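Local atomic coordinates of tyrocidine synthetase 3 (Brevibacillus brevis, PDB entry 2JGP), a protein that takes part in nonribosomal synthesis of the antibiotic tyrocidine, this fragment joining a peptidyl carrier domain to a peptide bond-forming condensation domain. Residues M45-L48 with S49-N53; I59-R62 with I63-K67; P26-G29 with A30-F34. All coordinates share one frame; numbering follows the deposited sequence.

Interaction 1. Residues M45-L48 with S49-N53; sequences MRVL and SSMHN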
ATOM      1  N   MET A  45      -4.347  34.366   5.938  1.00 65.60           N
ATOM      2  CA  MET A  45      -5.059  34.481   4.664  1.00 65.92           C
ATOM      3  C   MET A  45      -4.261  33.851   3.514  1.00 65.90           C
ATOM      4  O   MET A  45      -4.845  33.254   2.602  1.00 65.90           O
ATOM      5  CB  MET A  45      -5.408  35.944   4.368  1.00 66.33           C
ATOM      6  CG  MET A  45      -6.510  36.475   5.279  1.00 67.25           C
ATOM      7  SD  MET A  45      -7.019  38.166   4.950  1.00 70.12           S
ATOM      8  CE  MET A  45      -5.514  39.074   5.289  1.00 70.34           C
ATOM      9  N   ARG A  46      -2.936  33.962   3.569  1.00 65.64           N
ATOM     10  CA  ARG A  46      -2.069  33.303   2.588  1.00 65.72           C
ATOM     11  C   ARG A  46      -2.145  31.772   2.684  1.00 65.49           C
ATOM     12  O   ARG A  46      -2.093  31.088   1.662  1.00 65.28           O
ATOM     13  CB  ARG A  46      -0.617  33.753   2.744  1.00 65.93           C
ATOM     14  CG  ARG A  46      -0.339  35.165   2.280  1.00 67.02           C
ATOM     15  CD  ARG A  46       1.073  35.571   2.663  1.00 68.67           C
ATOM     16  NE  ARG A  46       1.522  36.777   1.971  1.00 69.86           N
ATOM     17  CZ  ARG A  46       2.629  37.457   2.268  1.00 70.66           C
ATOM     18  NH1 ARG A  46       3.427  37.070   3.263  1.00 71.00           N
ATOM     19  NH2 ARG A  46       2.941  38.542   1.570  1.00 71.07           N
ATOM     20  N   VAL A  47      -2.258  31.240   3.901  1.00 65.18           N
ATOM     21  CA  VAL A  47      -2.435  29.794   4.089  1.00 65.21           C
ATOM     22  C   VAL A  47      -3.747  29.331   3.454  1.00 65.35           C
ATOM     23  O   VAL A  47      -3.786  28.311   2.763  1.00 65.36           O
ATOM     24  CB  VAL A  47      -2.403  29.391   5.579  1.00 65.24           C
ATOM     25  CG1 VAL A  47      -2.917  27.955   5.769  1.00 65.32           C
ATOM     26  CG2 VAL A  47      -0.992  29.528   6.136  1.00 65.08           C
ATOM     27  N   LEU A  48      -4.813  30.092   3.684  1.00 65.30           N
ATOM     28  CA  LEU A  48      -6.114  29.796   3.087  1.00 65.56           C
ATOM     29  C   LEU A  48      -6.027  29.801   1.561  1.00 65.65           C
ATOM     30  O   LEU A  48      -6.560  28.907   0.895  1.00 65.11           O
ATOM     31  CB  LEU A  48      -7.164  30.811   3.545  1.00 65.72           C
ATOM     32  CG  LEU A  48      -7.382  30.955   5.055  1.00 66.00           C
ATOM     33  CD1 LEU A  48      -8.495  31.945   5.322  1.00 67.81           C
ATOM     34  CD2 LEU A  48      -7.680  29.614   5.703  1.00 67.55           C
ATOM     35  N   SER A  49      -5.359  30.820   1.021  1.00 65.85           N
ATOM     36  CA  SER A  49      -5.162  30.946  -0.420  1.00 66.20           C
ATOM     37  C   SER A  49      -4.370  29.771  -0.987  1.00 66.06           C
ATOM     38  O   SER A  49      -4.737  29.217  -2.022  1.00 65.56           O
ATOM     39  CB  SER A  49      -4.441  32.254  -0.752  1.00 66.11           C
ATOM     40  OG  SER A  49      -5.266  33.367  -0.472  1.00 67.80           O
ATOM     41  N   SER A  50      -3.281  29.404  -0.309  1.00 66.12           N
ATOM     42  CA  SER A  50      -2.422  28.299  -0.766  1.00 66.28           C
ATOM     43  C   SER A  50      -3.136  26.953  -0.783  1.00 66.00           C
ATOM     44  O   SER A  50      -2.939  26.161  -1.704  1.00 65.61           O
ATOM     45  CB  SER A  50      -1.166  28.185   0.100  1.00 66.33           C
ATOM     46  OG  SER A  50      -0.336  29.317  -0.078  1.00 67.88           O
ATOM     47  N   MET A  51      -3.948  26.691   0.241  1.00 65.92           N
ATOM     48  CA  MET A  51      -4.716  25.441   0.301  1.00 65.92           C
ATOM     49  C   MET A  51      -5.792  25.406  -0.779  1.00 65.67           C
ATOM     50  O   MET A  51      -6.090  24.342  -1.321  1.00 65.40           O
ATOM     51  CB  MET A  51      -5.343  25.247   1.684  1.00 65.98           C
ATOM     52  CG  MET A  51      -4.322  25.023   2.791  1.00 66.01           C
ATOM     53  SD  MET A  51      -3.368  23.504   2.584  1.00 66.96           S
ATOM     54  CE  MET A  51      -4.626  22.263   2.892  1.00 68.13           C
ATOM     55  N   HIS A  52      -6.365  26.564  -1.097  1.00 65.72           N
ATOM     56  CA  HIS A  52      -7.317  26.656  -2.201  1.00 65.69           C
ATOM     57  C   HIS A  52      -6.635  26.379  -3.545  1.00 65.46           C
ATOM     58  O   HIS A  52      -7.166  25.633  -4.373  1.00 65.16           O
ATOM     59  CB  HIS A  52      -8.004  28.029  -2.225  1.00 65.82           C
ATOM     60  CG  HIS A  52      -8.800  28.281  -3.470  1.00 66.75           C
ATOM     61  ND1 HIS A  52      -9.996  27.647  -3.733  1.00 68.06           N
ATOM     62  CD2 HIS A  52      -8.560  29.088  -4.530  1.00 67.15           C
ATOM     63  CE1 HIS A  52     -10.463  28.060  -4.898  1.00 68.25           C
ATOM     64  NE2 HIS A  52      -9.611  28.934  -5.403  1.00 67.78           N
ATOM     65  N   ASN A  53      -5.462  26.973  -3.755  1.00 65.12           N
ATOM     66  CA  ASN A  53      -4.745  26.824  -5.023  1.00 65.00           C
ATOM     67  C   ASN A  53      -4.181  25.422  -5.251  1.00 64.42           C
ATOM     68  O   ASN A  53      -4.290  24.883  -6.351  1.00 63.97           O
ATOM     69  CB  ASN A  53      -3.616  27.856  -5.136  1.00 65.19           C
ATOM     70  CG  ASN A  53      -4.133  29.280  -5.307  1.00 66.17           C
ATOM     71  OD1 ASN A  53      -5.287  29.499  -5.679  1.00 66.95           O
ATOM     72  ND2 ASN A  53      -3.269  30.255  -5.042  1.00 67.79           N
TER

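Interaction 2. Residues I59-R62 with I63-K67; sequences IPLR and ILFEK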
ATOM      1  N   ILE A  59     -10.872  26.721   3.343  1.00 66.70           N
ATOM      2  CA  ILE A  59     -10.872  26.762   4.796  1.00 66.51           C
ATOM      3  C   ILE A  59     -11.285  28.169   5.216  1.00 66.19           C
ATOM      4  O   ILE A  59     -10.582  29.127   4.894  1.00 65.93           O
ATOM      5  CB  ILE A  59      -9.469  26.473   5.365  1.00 66.54           C
ATOM      6  CG1 ILE A  59      -8.978  25.085   4.944  1.00 67.05           C
ATOM      7  CG2 ILE A  59      -9.473  26.579   6.885  1.00 66.90           C
ATOM      8  CD1 ILE A  59      -7.496  24.865   5.237  1.00 67.45           C
ATOM      9  N   PRO A  60     -12.428  28.306   5.918  1.00 65.84           N
ATOM     10  CA  PRO A  60     -12.814  29.644   6.359  1.00 65.71           C
ATOM     11  C   PRO A  60     -11.764  30.209   7.302  1.00 65.54           C
ATOM     12  O   PRO A  60     -11.170  29.457   8.071  1.00 65.02           O
ATOM     13  CB  PRO A  60     -14.135  29.406   7.103  1.00 65.81           C
ATOM     14  CG  PRO A  60     -14.620  28.078   6.638  1.00 65.62           C
ATOM     15  CD  PRO A  60     -13.396  27.284   6.352  1.00 65.91           C
ATOM     16  N   LEU A  61     -11.529  31.517   7.245  1.00 65.51           N
ATOM     17  CA  LEU A  61     -10.538  32.136   8.121  1.00 65.62           C
ATOM     18  C   LEU A  61     -10.901  31.901   9.583  1.00 65.63           C
ATOM     19  O   LEU A  61     -10.031  31.633  10.405  1.00 65.73           O
ATOM     20  CB  LEU A  61     -10.406  33.631   7.829  1.00 65.65           C
ATOM     21  CG  LEU A  61      -9.290  34.380   8.559  1.00 65.91           C
ATOM     22  CD1 LEU A  61      -7.927  33.754   8.260  1.00 66.10           C
ATOM     23  CD2 LEU A  61      -9.310  35.857   8.183  1.00 65.13           C
ATOM     24  N   ARG A  62     -12.190  31.994   9.893  1.00 65.73           N
ATOM     25  CA  ARG A  62     -12.704  31.714  11.241  1.00 66.01           C
ATOM     26  C   ARG A  62     -12.266  30.366  11.805  1.00 65.60           C
ATOM     27  O   ARG A  62     -12.023  30.247  13.004  1.00 65.10           O
ATOM     28  CB  ARG A  62     -14.238  31.800  11.295  1.00 66.27           C
ATOM     29  CG  ARG A  62     -14.981  31.279  10.073  1.00 68.36           C
ATOM     30  CD  ARG A  62     -15.185  32.372   9.001  1.00 70.46           C
ATOM     31  NE  ARG A  62     -16.599  32.573   8.673  1.00 72.50           N
ATOM     32  CZ  ARG A  62     -17.110  33.691   8.153  1.00 73.49           C
ATOM     33  NH1 ARG A  62     -16.341  34.743   7.874  1.00 73.79           N
ATOM     34  NH2 ARG A  62     -18.413  33.759   7.906  1.00 74.05           N
ATOM     35  N   ILE A  63     -12.182  29.355  10.943  1.00 65.36           N
ATOM     36  CA  ILE A  63     -11.776  28.018  11.364  1.00 65.28           C
ATOM     37  C   ILE A  63     -10.279  27.939  11.686  1.00 65.36           C
ATOM     38  O   ILE A  63      -9.884  27.258  12.636  1.00 65.40           O
ATOM     39  CB  ILE A  63     -12.144  26.968  10.292  1.00 65.31           C
ATOM     40  CG1 ILE A  63     -13.668  26.874  10.147  1.00 65.24           C
ATOM     41  CG2 ILE A  63     -11.565  25.617  10.646  1.00 65.19           C
ATOM     42  CD1 ILE A  63     -14.388  26.419  11.406  1.00 65.58           C
ATOM     43  N   LEU A  64      -9.445  28.628  10.910  1.00 65.40           N
ATOM     44  CA  LEU A  64      -8.013  28.692  11.214  1.00 65.60           C
ATOM     45  C   LEU A  64      -7.780  29.340  12.581  1.00 65.57           C
ATOM     46  O   LEU A  64      -6.930  28.897  13.353  1.00 65.35           O
ATOM     47  CB  LEU A  64      -7.251  29.451  10.125  1.00 65.60           C
ATOM     48  CG  LEU A  64      -5.736  29.600  10.295  1.00 66.89           C
ATOM     49  CD1 LEU A  64      -5.056  28.296  10.709  1.00 68.19           C
ATOM     50  CD2 LEU A  64      -5.109  30.134   9.006  1.00 69.59           C
ATOM     51  N   PHE A  65      -8.536  30.391  12.880  1.00 65.71           N
ATOM     52  CA  PHE A  65      -8.476  30.999  14.206  1.00 65.59           C
ATOM     53  C   PHE A  65      -8.957  30.028  15.283  1.00 65.45           C
ATOM     54  O   PHE A  65      -8.330  29.893  16.336  1.00 65.06           O
ATOM     55  CB  PHE A  65      -9.303  32.286  14.250  1.00 65.91           C
ATOM     56  CG  PHE A  65      -8.567  33.496  13.750  1.00 66.38           C
ATOM     57  CD1 PHE A  65      -9.049  34.233  12.679  1.00 68.28           C
ATOM     58  CD2 PHE A  65      -7.397  33.908  14.365  1.00 66.84           C
ATOM     59  CE1 PHE A  65      -8.370  35.372  12.230  1.00 67.84           C
ATOM     60  CE2 PHE A  65      -6.713  35.038  13.922  1.00 67.56           C
ATOM     61  CZ  PHE A  65      -7.199  35.766  12.852  1.00 67.83           C
ATOM     62  N   GLU A  66     -10.066  29.357  15.000  1.00 65.48           N
ATOM     63  CA  GLU A  66     -10.694  28.425  15.931  1.00 65.93           C
ATOM     64  C   GLU A  66      -9.857  27.163  16.130  1.00 65.81           C
ATOM     65  O   GLU A  66      -9.771  26.645  17.238  1.00 66.32           O
ATOM     66  CB  GLU A  66     -12.079  28.056  15.403  1.00 66.29           C
ATOM     67  CG  GLU A  66     -12.933  27.197  16.314  1.00 67.71           C
ATOM     68  CD  GLU A  66     -14.308  26.945  15.722  1.00 69.84           C
ATOM     69  OE1 GLU A  66     -15.020  27.929  15.432  1.00 72.34           O
ATOM     70  OE2 GLU A  66     -14.680  25.767  15.539  1.00 71.74           O
ATOM     71  N   LYS A  67      -9.228  26.696  15.052  1.00 65.40           N
ATOM     72  CA  LYS A  67      -8.458  25.455  15.046  1.00 65.34           C
ATOM     73  C   LYS A  67      -7.023  25.779  14.619  1.00 64.51           C
ATOM     74  O   LYS A  67      -6.623  25.469  13.499  1.00 64.84           O
ATOM     75  CB  LYS A  67      -9.078  24.459  14.061  1.00 65.37           C
ATOM     76  CG  LYS A  67     -10.578  24.252  14.182  1.00 67.27           C
ATOM     77  CD  LYS A  67     -10.966  23.386  15.365  1.00 69.18           C
ATOM     78  CE  LYS A  67     -12.387  22.836  15.194  1.00 69.56           C
ATOM     79  NZ  LYS A  67     -12.672  21.775  16.184  1.00 70.16           N
TER

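Interaction 3. Residues P26-G29 with A30-F34; sequences PQVG and ALDDF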
ATOM      1  N   PRO A  26      10.898  26.016   9.295  1.00 64.81           N
ATOM      2  CA  PRO A  26      11.080  24.595   8.976  1.00 65.15           C
ATOM      3  C   PRO A  26      10.460  23.627   9.987  1.00 65.55           C
ATOM      4  O   PRO A  26      10.249  23.987  11.138  1.00 66.06           O
ATOM      5  CB  PRO A  26      12.605  24.452   8.974  1.00 65.35           C
ATOM      6  CG  PRO A  26      13.070  25.453   9.995  1.00 65.28           C
ATOM      7  CD  PRO A  26      12.047  26.559  10.047  1.00 64.74           C
ATOM      8  N   GLN A  27      10.184  22.401   9.552  1.00 65.53           N
ATOM      9  CA  GLN A  27       9.827  21.297  10.445  1.00 65.86           C
ATOM     10  C   GLN A  27       8.546  21.548  11.252  1.00 65.13           C
ATOM     11  O   GLN A  27       8.520  21.340  12.466  1.00 65.42           O
ATOM     12  CB  GLN A  27      10.996  20.966  11.381  1.00 66.32           C
ATOM     13  CG  GLN A  27      10.989  19.523  11.877  1.00 68.02           C
ATOM     14  CD  GLN A  27      11.943  19.284  13.017  1.00 70.12           C
ATOM     15  OE1 GLN A  27      11.801  19.864  14.097  1.00 73.50           O
ATOM     16  NE2 GLN A  27      12.913  18.406  12.801  1.00 70.27           N
ATOM     17  N   VAL A  28       7.491  21.982  10.563  1.00 64.28           N
ATOM     18  CA  VAL A  28       6.180  22.187  11.183  1.00 63.71           C
ATOM     19  C   VAL A  28       5.541  20.827  11.467  1.00 63.34           C
ATOM     20  O   VAL A  28       5.435  19.984  10.576  1.00 62.64           O
ATOM     21  CB  VAL A  28       5.248  23.045  10.295  1.00 63.74           C
ATOM     22  CG1 VAL A  28       3.796  23.019  10.807  1.00 63.84           C
ATOM     23  CG2 VAL A  28       5.755  24.477  10.224  1.00 63.63           C
ATOM     24  N   GLY A  29       5.122  20.631  12.715  1.00 63.38           N
ATOM     25  CA  GLY A  29       4.564  19.364  13.167  1.00 63.24           C
ATOM     26  C   GLY A  29       3.116  19.484  13.602  1.00 63.45           C
ATOM     27  O   GLY A  29       2.537  20.576  13.602  1.00 63.17           O
ATOM     28  N   ALA A  30       2.549  18.351  14.012  1.00 63.57           N
ATOM     29  CA  ALA A  30       1.121  18.243  14.308  1.00 63.67           C
ATOM     30  C   ALA A  30       0.634  19.140  15.460  1.00 63.84           C
ATOM     31  O   ALA A  30      -0.535  19.537  15.486  1.00 63.46           O
ATOM     32  CB  ALA A  30       0.756  16.783  14.586  1.00 63.78           C
ATOM     33  N   LEU A  31       1.515  19.443  16.412  1.00 63.74           N
ATOM     34  CA  LEU A  31       1.145  20.257  17.572  1.00 64.03           C
ATOM     35  C   LEU A  31       1.443  21.745  17.389  1.00 64.19           C
ATOM     36  O   LEU A  31       1.111  22.549  18.259  1.00 64.14           O
ATOM     37  CB  LEU A  31       1.866  19.753  18.833  1.00 64.23           C
ATOM     38  CG  LEU A  31       1.640  18.284  19.208  1.00 64.62           C
ATOM     39  CD1 LEU A  31       2.433  17.910  20.455  1.00 65.21           C
ATOM     40  CD2 LEU A  31       0.156  17.999  19.403  1.00 64.93           C
ATOM     41  N   ASP A  32       2.071  22.120  16.277  1.00 64.25           N
ATOM     42  CA  ASP A  32       2.460  23.521  16.083  1.00 64.67           C
ATOM     43  C   ASP A  32       1.236  24.419  15.904  1.00 64.39           C
ATOM     44  O   ASP A  32       0.274  24.039  15.246  1.00 64.26           O
ATOM     45  CB  ASP A  32       3.421  23.669  14.900  1.00 65.00           C
ATOM     46  CG  ASP A  32       4.856  23.287  15.262  1.00 66.83           C
ATOM     47  OD1 ASP A  32       5.380  23.780  16.286  1.00 69.49           O
ATOM     48  OD2 ASP A  32       5.470  22.507  14.512  1.00 69.81           O
ATOM     49  N   ASP A  33       1.287  25.599  16.520  1.00 64.39           N
ATOM     50  CA  ASP A  33       0.205  26.582  16.465  1.00 64.40           C
ATOM     51  C   ASP A  33       0.641  27.718  15.540  1.00 64.49           C
ATOM     52  O   ASP A  33       1.724  28.290  15.716  1.00 64.14           O
ATOM     53  CB  ASP A  33      -0.105  27.100  17.876  1.00 64.67           C
ATOM     54  CG  ASP A  33      -1.177  28.189  17.895  1.00 64.87           C
ATOM     55  OD1 ASP A  33      -0.935  29.293  17.366  1.00 65.68           O
ATOM     56  OD2 ASP A  33      -2.263  27.946  18.462  1.00 66.62           O
ATOM     57  N   PHE A  34      -0.207  28.031  14.561  1.00 64.46           N
ATOM     58  CA  PHE A  34       0.110  29.007  13.508  1.00 64.46           C
ATOM     59  C   PHE A  34       0.545  30.363  14.061  1.00 64.68           C
ATOM     60  O   PHE A  34       1.481  30.987  13.556  1.00 64.89           O
ATOM     61  CB  PHE A  34      -1.107  29.203  12.592  1.00 64.27           C
ATOM     62  CG  PHE A  34      -0.826  30.075  11.404  1.00 63.89           C
ATOM     63  CD1 PHE A  34      -0.141  29.572  10.310  1.00 63.11           C
ATOM     64  CD2 PHE A  34      -1.227  31.406  11.392  1.00 63.89           C
ATOM     65  CE1 PHE A  34       0.135  30.374   9.214  1.00 63.26           C
ATOM     66  CE2 PHE A  34      -0.955  32.218  10.299  1.00 63.67           C
ATOM     67  CZ  PHE A  34      -0.273  31.699   9.209  1.00 63.56           C
TER

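Interaction 1. Residues M45-L48 with S49-N53
The carbonyl oxygen M45 O is gripped twice by S49, one turn further along the helix. The amide S49 N donates to it over 2.9 Å, and the hydroxyl S49 OG donates to the same M45 O over 3.1 Å. The two donors reach the oxygen from opposite faces of its carbonyl plane, the hydroxyl tilted 33° from that plane and the amide 25°. What allows this is the first torsion of the serine: OG stands beside its own backbone N and anti to the carbonyl carbon (chi1 -68°), turned back toward the preceding turn. One residue on, S50 N donates to R46 O at 2.9 Å, and S50 OG, in the same rotamer, sits 3.0 Å from R46 O.

These bonds belong to helix 41-55 of the phosphopantetheine-attachment (carrier) region, whose regular i to i+4 pattern continues with M51 N to V47 O and H52 N to L48 O. On the buried face, M51 CG lies 3.3 Å from V47 O and 4.4 Å from V47 CG1; beyond it the chain bends at chi2 and chi3. Helix 10-23 covers this side, V47 resting on W19 and M51 on L15 and V18.

Interaction 2. Residues I59-R62 with I63-K67
P60 and I63 meet side by side at the start of the short helix 61-66 of the carrier region, where P60 holds the N-cap position. Both side chains point the same way, and I63 CG1 lies against the proline ring, 3.8 Å from P60 CD. This branch reaches the ring because CG1 stands beside the I63 backbone N (chi1 -65°), while CG2 extends anti to that nitrogen. Two weak bonds reach the cap carbonyl: I63 N to P60 O at 3.0 Å, bent to an N-H...O angle of 133°, and a longer one from L64 N to the same oxygen.

Further along, regular helical bonding takes over. F65 N donates to L61 O over 3.1 Å, and E66 N donates to R62 O over 2.9 Å. The L61 and F65 side chains, one turn apart, cross obliquely.

Around this shell, L61 and L64 lean on A44 of helix 41-55, whereas I63 meets F76 and L64 meets L73 of helix 70-79. The helix thus packs against two longer ones of the carrier region, and the F65 ring also meets that of F35, their planes about 10° apart. Within the helix itself, L61 meets the F65 ring through its branch point, L61 CG lying 3.9 Å from F65 CE1.

Interaction 3. Residues P26-G29 with A30-F34
A side chain closing back onto the main chain defines this local contact, a buried turn in the long loop that joins helix 10-23 to helix 41-55. The carboxylate of D32 returns to the backbone three residues earlier, where G29 N donates to D32 OD2 over a short 2.6 Å. The bond is almost straight, with an N-H...O angle of 173°, and the carboxylate receives it on the anti lone pair of OD2, the one directed away from the other oxygen. D32 CG lies beside its own backbone N and anti to the carbonyl carbon (chi1 -79°), which carries the carboxylate back over the turn rather than onward with the chain.

The main chain supplies the second link. D32 N donates to G29 O over 3.1 Å, closing a type I beta turn from G29 to D32, with A30 and L31 at its corners, in this loop of the peptidyl carrier region. This donor stands well above the carbonyl plane, 57° out of it. Main chain and side chain of D32 therefore bind the C=O and the N-H of one glycine, and together the two bonds tie the ends of the turn to each other. Beside them V28 lies against D32, V28 CA being 3.4 Å from D32 OD2 and V28 CG1 4.1 Å from that same oxygen.

The aspartate has a further partner outside the turn: OD2 also forms a salt bridge with R1, at the start of the chain, whose positive charge probably favours the ionised carboxylate. Ahead of the glycine, V28 N is bound by E20 of helix 10-23, while the V28 side chain packs on A16 and W19 of that helix and on I70 of helix 70-79. Further along the loop, the F34 ring meets W19 edge-to-face.

How the interactions relate
All three contacts lie in the phosphopantetheine-attachment region near the start of the chain, on the same side of its centre. Along the sequence interaction 3 comes first, in the loop ahead of helix 41-55; interaction 1 follows on that helix and interaction 2 at helix 61-66. The centres of interactions 1 and 2 are about 12 Å apart and those of 1 and 3 about 17 Å. Interaction 1 touches both others, with L48 CD1 3.5 Å from L61 CA and V47 CG2 3.4 Å from F34 CE1, whereas 2 and 3 do not touch. Helix 41-55 thus links the loop to the short helix within the carrier region.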